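ABC transporter substrate binding protein (Ribose) (Agrobacterium vitis, PDB 5DKV) binds the sugar alpha-D-tagatopyranose and probably serves as the substrate-binding component of a bacterial ABC transporter. Local coordinates at residues N25-T37 / L77-A91. Residues are numbered along the deposited sequence; the frame is centred on the assembly and turned at random.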
loop_
_atom_site.group_PDB
_atom_site.type_symbol
_atom_site.label_atom_id
_atom_site.label_comp_id
_atom_site.label_asym_id
_atom_site.label_seq_id
_atom_site.Cartn_x
_atom_site.Cartn_y
_atom_site.Cartn_z
ATOM N N ASN A 25 -4.498 -13.422 29.610
ATOM C CA ASN A 25 -3.763 -12.271 29.111
ATOM C C ASN A 25 -4.280 -10.969 29.697
ATOM O O ASN A 25 -5.488 -10.783 29.843
ATOM C CB ASN A 25 -3.866 -12.118 27.581
ATOM C CG ASN A 25 -3.424 -13.341 26.820
ATOM O OD1 ASN A 25 -2.883 -14.295 27.387
ATOM N ND2 ASN A 25 -3.637 -13.314 25.500
ATOM N N LYS A 26 -3.360 -10.056 29.980
ATOM C CA LYS A 26 -3.719 -8.653 30.115
ATOM C C LYS A 26 -4.412 -8.201 28.824
ATOM O O LYS A 26 -3.932 -8.493 27.721
ATOM C CB LYS A 26 -2.467 -7.819 30.408
ATOM C CG LYS A 26 -2.537 -6.367 30.002
ATOM C CD LYS A 26 -3.149 -5.494 31.043
ATOM C CE LYS A 26 -3.149 -4.041 30.581
ATOM N NZ LYS A 26 -3.843 -3.187 31.553
ATOM N N LYS A 27 -5.548 -7.517 28.963
ATOM C CA LYS A 27 -6.312 -7.048 27.808
ATOM C C LYS A 27 -5.926 -5.618 27.452
ATOM O O LYS A 27 -6.082 -4.688 28.253
ATOM C CB LYS A 27 -7.802 -7.137 28.074
ATOM C CG LYS A 27 -8.285 -8.571 28.270
ATOM C CD LYS A 27 -9.669 -8.582 28.868
ATOM C CE LYS A 27 -10.189 -9.991 29.076
ATOM N NZ LYS A 27 -11.666 -9.975 29.229
ATOM N N PHE A 28 -5.431 -5.471 26.235
ATOM C CA PHE A 28 -4.849 -4.225 25.771
ATOM C C PHE A 28 -5.769 -3.469 24.839
ATOM O O PHE A 28 -6.652 -4.053 24.214
ATOM C CB PHE A 28 -3.521 -4.517 25.085
ATOM C CG PHE A 28 -2.449 -5.018 26.024
ATOM C CD1 PHE A 28 -1.844 -4.167 26.921
ATOM C CD2 PHE A 28 -2.035 -6.337 25.982
ATOM C CE1 PHE A 28 -0.844 -4.621 27.766
ATOM C CE2 PHE A 28 -1.052 -6.799 26.832
ATOM C CZ PHE A 28 -0.447 -5.937 27.724
ATOM N N ARG A 29 -5.548 -2.164 24.764
ATOM C CA ARG A 29 -6.192 -1.313 23.772
ATOM C C ARG A 29 -5.139 -0.838 22.779
ATOM O O ARG A 29 -4.239 -0.085 23.127
ATOM C CB ARG A 29 -6.890 -0.138 24.451
ATOM C CG ARG A 29 -8.059 -0.603 25.302
ATOM C CD ARG A 29 -8.449 0.416 26.351
ATOM N NE ARG A 29 -8.921 1.663 25.756
ATOM C CZ ARG A 29 -8.245 2.814 25.766
ATOM N NH1 ARG A 29 -7.048 2.891 26.336
ATOM N NH2 ARG A 29 -8.778 3.896 25.204
ATOM N N ILE A 30 -5.240 -1.328 21.550
ATOM C CA ILE A 30 -4.248 -1.054 20.515
ATOM C C ILE A 30 -4.894 -0.224 19.419
ATOM O O ILE A 30 -5.917 -0.615 18.855
ATOM C CB ILE A 30 -3.676 -2.372 19.932
ATOM C CG1 ILE A 30 -2.974 -3.173 21.023
ATOM C CG2 ILE A 30 -2.720 -2.091 18.741
ATOM C CD1 ILE A 30 -2.669 -4.627 20.641
ATOM N N ALA A 31 -4.325 0.943 19.139
ATOM C CA ALA A 31 -4.887 1.838 18.138
ATOM C C ALA A 31 -4.367 1.507 16.747
ATOM O O ALA A 31 -3.227 1.069 16.600
ATOM C CB ALA A 31 -4.558 3.247 18.471
ATOM N N LEU A 32 -5.218 1.694 15.748
ATOM C CA LEU A 32 -4.835 1.542 14.345
ATOM C C LEU A 32 -5.307 2.768 13.596
ATOM O O LEU A 32 -6.491 3.062 13.569
ATOM C CB LEU A 32 -5.413 0.259 13.735
ATOM C CG LEU A 32 -5.197 0.093 12.234
ATOM C CD1 LEU A 32 -3.706 0.117 11.827
ATOM C CD2 LEU A 32 -5.870 -1.228 11.787
ATOM N N ILE A 33 -4.345 3.491 13.026
ATOM C CA ILE A 33 -4.581 4.698 12.267
ATOM C C ILE A 33 -4.167 4.447 10.802
ATOM O O ILE A 33 -2.989 4.380 10.484
ATOM C CB ILE A 33 -3.796 5.895 12.856
ATOM C CG1 ILE A 33 -4.203 6.142 14.312
ATOM C CG2 ILE A 33 -4.065 7.152 11.986
ATOM C CD1 ILE A 33 -3.386 7.197 15.049
ATOM N N PRO A 34 -5.142 4.277 9.909
ATOM C CA PRO A 34 -4.816 3.969 8.505
ATOM C C PRO A 34 -4.342 5.215 7.769
ATOM O O PRO A 34 -4.434 6.328 8.299
ATOM C CB PRO A 34 -6.145 3.487 7.939
ATOM C CG PRO A 34 -7.132 4.347 8.677
ATOM C CD PRO A 34 -6.594 4.439 10.103
ATOM N N GLY A 35 -3.872 5.032 6.546
ATOM C CA GLY A 35 -3.557 6.169 5.709
ATOM C C GLY A 35 -4.792 6.880 5.174
ATOM O O GLY A 35 -4.754 8.086 4.914
ATOM N N LEU A 36 -5.867 6.119 4.989
ATOM C CA LEU A 36 -7.105 6.573 4.371
ATOM C C LEU A 36 -8.185 5.583 4.792
ATOM O O LEU A 36 -7.978 4.385 4.678
ATOM C CB LEU A 36 -6.960 6.608 2.827
ATOM C CG LEU A 36 -8.211 6.771 1.959
ATOM C CD1 LEU A 36 -8.965 7.995 2.398
ATOM C CD2 LEU A 36 -7.802 6.853 0.479
ATOM N N THR A 37 -9.334 6.058 5.258
ATOM C CA THR A 37 -10.388 5.159 5.738
ATOM C C THR A 37 -11.106 4.378 4.643
ATOM O O THR A 37 -11.419 3.204 4.836
ATOM C CB THR A 37 -11.438 5.948 6.535
ATOM O OG1 THR A 37 -11.854 7.098 5.781
ATOM C CG2 THR A 37 -10.844 6.393 7.836
ATOM N N LEU A 77 -4.470 11.465 14.857
ATOM C CA LEU A 77 -3.445 10.923 15.737
ATOM C C LEU A 77 -3.533 11.577 17.112
ATOM O O LEU A 77 -3.491 10.888 18.131
ATOM C CB LEU A 77 -2.065 11.113 15.138
ATOM C CG LEU A 77 -0.873 10.850 16.057
ATOM C CD1 LEU A 77 -0.800 9.422 16.544
ATOM C CD2 LEU A 77 0.380 11.255 15.326
ATOM N N ASP A 78 -3.684 12.891 17.150
ATOM C CA ASP A 78 -3.799 13.551 18.450
ATOM C C ASP A 78 -5.033 13.074 19.220
ATOM O O ASP A 78 -4.956 12.898 20.441
ATOM C CB ASP A 78 -3.803 15.070 18.281
ATOM C CG ASP A 78 -2.418 15.608 17.922
ATOM O OD1 ASP A 78 -1.426 14.915 18.222
ATOM O OD2 ASP A 78 -2.316 16.698 17.335
ATOM N N ALA A 79 -6.151 12.854 18.527
ATOM C CA ALA A 79 -7.366 12.390 19.202
ATOM C C ALA A 79 -7.150 10.999 19.759
ATOM O O ALA A 79 -7.645 10.655 20.842
ATOM C CB ALA A 79 -8.564 12.400 18.246
ATOM N N VAL A 80 -6.396 10.191 19.026
ATOM C CA VAL A 80 -6.077 8.851 19.492
ATOM C C VAL A 80 -5.133 8.892 20.701
ATOM O O VAL A 80 -5.346 8.170 21.659
ATOM C CB VAL A 80 -5.475 7.994 18.358
ATOM C CG1 VAL A 80 -4.850 6.709 18.891
ATOM C CG2 VAL A 80 -6.566 7.677 17.370
ATOM N N ILE A 81 -4.101 9.729 20.656
ATOM C CA ILE A 81 -3.186 9.869 21.789
ATOM C C ILE A 81 -3.943 10.182 23.079
ATOM O O ILE A 81 -3.616 9.664 24.151
ATOM C CB ILE A 81 -2.137 10.932 21.466
ATOM C CG1 ILE A 81 -1.189 10.359 20.417
ATOM C CG2 ILE A 81 -1.316 11.312 22.708
ATOM C CD1 ILE A 81 -0.201 11.362 19.860
ATOM N N ALA A 82 -4.996 10.978 22.963
ATOM C CA ALA A 82 -5.717 11.447 24.134
ATOM C C ALA A 82 -6.560 10.321 24.740
ATOM O O ALA A 82 -7.003 10.418 25.877
ATOM C CB ALA A 82 -6.589 12.641 23.773
ATOM N N LYS A 83 -6.783 9.257 23.969
ATOM C CA LYS A 83 -7.489 8.072 24.468
ATOM C C LYS A 83 -6.553 7.113 25.228
ATOM O O LYS A 83 -6.987 6.063 25.708
ATOM C CB LYS A 83 -8.165 7.344 23.300
ATOM C CG LYS A 83 -9.238 8.160 22.617
ATOM C CD LYS A 83 -10.020 7.315 21.633
ATOM C CE LYS A 83 -11.278 8.026 21.167
ATOM N NZ LYS A 83 -11.077 8.798 19.922
ATOM N N LYS A 84 -5.296 7.511 25.364
ATOM C CA LYS A 84 -4.280 6.741 26.091
ATOM C C LYS A 84 -4.256 5.266 25.692
ATOM O O LYS A 84 -4.373 4.380 26.540
ATOM C CB LYS A 84 -4.498 6.864 27.602
ATOM C CG LYS A 84 -4.583 8.298 28.109
ATOM C CD LYS A 84 -4.807 8.316 29.627
ATOM C CE LYS A 84 -4.906 9.723 30.191
ATOM N NZ LYS A 84 -5.207 9.698 31.654
ATOM N N PRO A 85 -4.076 4.987 24.393
ATOM C CA PRO A 85 -3.991 3.585 24.005
ATOM C C PRO A 85 -2.718 2.961 24.529
ATOM O O PRO A 85 -1.764 3.689 24.822
ATOM C CB PRO A 85 -3.995 3.650 22.485
ATOM C CG PRO A 85 -3.286 4.902 22.189
ATOM C CD PRO A 85 -3.751 5.869 23.255
ATOM N N ASP A 86 -2.703 1.635 24.656
ATOM C CA ASP A 86 -1.500 0.935 25.122
ATOM C C ASP A 86 -0.391 0.904 24.062
ATOM O O ASP A 86 0.809 0.846 24.393
ATOM C CB ASP A 86 -1.874 -0.493 25.559
ATOM C CG ASP A 86 -2.814 -0.497 26.759
ATOM O OD1 ASP A 86 -2.444 0.093 27.798
ATOM O OD2 ASP A 86 -3.934 -1.045 26.653
ATOM N N ALA A 87 -0.801 0.907 22.796
ATOM C CA ALA A 87 0.129 0.988 21.667
ATOM C C ALA A 87 -0.560 1.592 20.457
ATOM O O ALA A 87 -1.799 1.609 20.400
ATOM C CB ALA A 87 0.686 -0.407 21.341
ATOM N N ILE A 88 0.236 2.122 19.514
ATOM C CA ILE A 88 -0.293 2.684 18.263
ATOM C C ILE A 88 0.327 1.999 17.063
ATOM O O ILE A 88 1.556 1.892 16.955
ATOM C CB ILE A 88 -0.018 4.211 18.150
ATOM C CG1 ILE A 88 -0.766 4.957 19.248
ATOM C CG2 ILE A 88 -0.392 4.751 16.751
ATOM C CD1 ILE A 88 -0.263 6.386 19.500
ATOM N N LEU A 89 -0.535 1.502 16.183
ATOM C CA LEU A 89 -0.168 1.127 14.832
ATOM C C LEU A 89 -0.598 2.263 13.899
ATOM O O LEU A 89 -1.749 2.703 13.956
ATOM C CB LEU A 89 -0.865 -0.156 14.419
ATOM C CG LEU A 89 -0.771 -1.351 15.383
ATOM C CD1 LEU A 89 -1.502 -2.554 14.815
ATOM C CD2 LEU A 89 0.643 -1.751 15.648
ATOM N N ILE A 90 0.300 2.753 13.053
ATOM C CA ILE A 90 -0.070 3.831 12.157
ATOM C C ILE A 90 0.609 3.691 10.794
ATOM O O ILE A 90 1.754 3.250 10.672
ATOM C CB ILE A 90 0.274 5.207 12.781
ATOM C CG1 ILE A 90 -0.071 6.341 11.815
ATOM C CG2 ILE A 90 1.731 5.253 13.117
ATOM C CD1 ILE A 90 -0.079 7.710 12.481
ATOM N N ALA A 91 -0.130 4.056 9.758
ATOM C CA ALA A 91 0.434 4.204 8.440
ATOM C C ALA A 91 0.653 5.711 8.175
ATOM O O ALA A 91 -0.282 6.417 7.745
ATOM C CB ALA A 91 -0.484 3.594 7.384
HETATM O O HOH W 1 -3.181 -0.652 30.296
HETATM O O HOH W 2 -5.583 -1.823 28.654
#
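Ile33 and Ala31 of strand 29-33 meet Leu77 and Val80 of helix 70-81 on the densely packed face of this contact. CD1 of Ile33 ends 3.7 Å from Leu77 CD1, the two chains roughly perpendicular, while the Ile33 and Val80 side chains meet end to end. The Ala31 methyl is pressed to 3.5 Å from Val80 CG1, a tight carbon pair. Ile90 runs alongside Ile33 in the same direction; with its CG1 anti to the backbone N (chi1 178°), it brings that atom to 3.9 Å from Ile33 CB. Strands 29-33 and 87-90 run parallel here, joined by four backbone hydrogen bonds from Ala31 N to Ala87 O through to Ala91 N to Ile33 O. On the other face of the sheet, Leu89 packs through CG on Ile30 CG2 and through CB on Leu32 CD1.

The start of the strand pair is looser and wetter. Asp86 OD2 takes the Arg29 N-H at 2.7 Å, almost straight (174°), on its anti lone pair, and Asp86 N returns a bond to Arg29 O. Water bridges tie Asp86 OD1 to Lys26 NZ and OD2 to Lys27 O. The Arg29 chain, bent at chi3 (63°), turns its guanidinium to the loop after the helix: NH1 and NH2 grip Lys83 O end-on, NH2 at 2.9 Å, and NH1 also meets Lys84 O from above the carbonyl plane.

Gln73 NE2 bonds to both Pro34 O and Ala91 O at the end leading toward the sugar site, where pocket residues Tyr42 and Thr117 touch Ala91. Helix 70-81 carries the chain from strand 59-62 over strand 29-33 to strand 87-90, a right-handed beta-alpha-beta crossover of the periplasmic binding protein fold; helices 40-56 and 276-291 pack on the Ile30, Leu32 and Leu89 face.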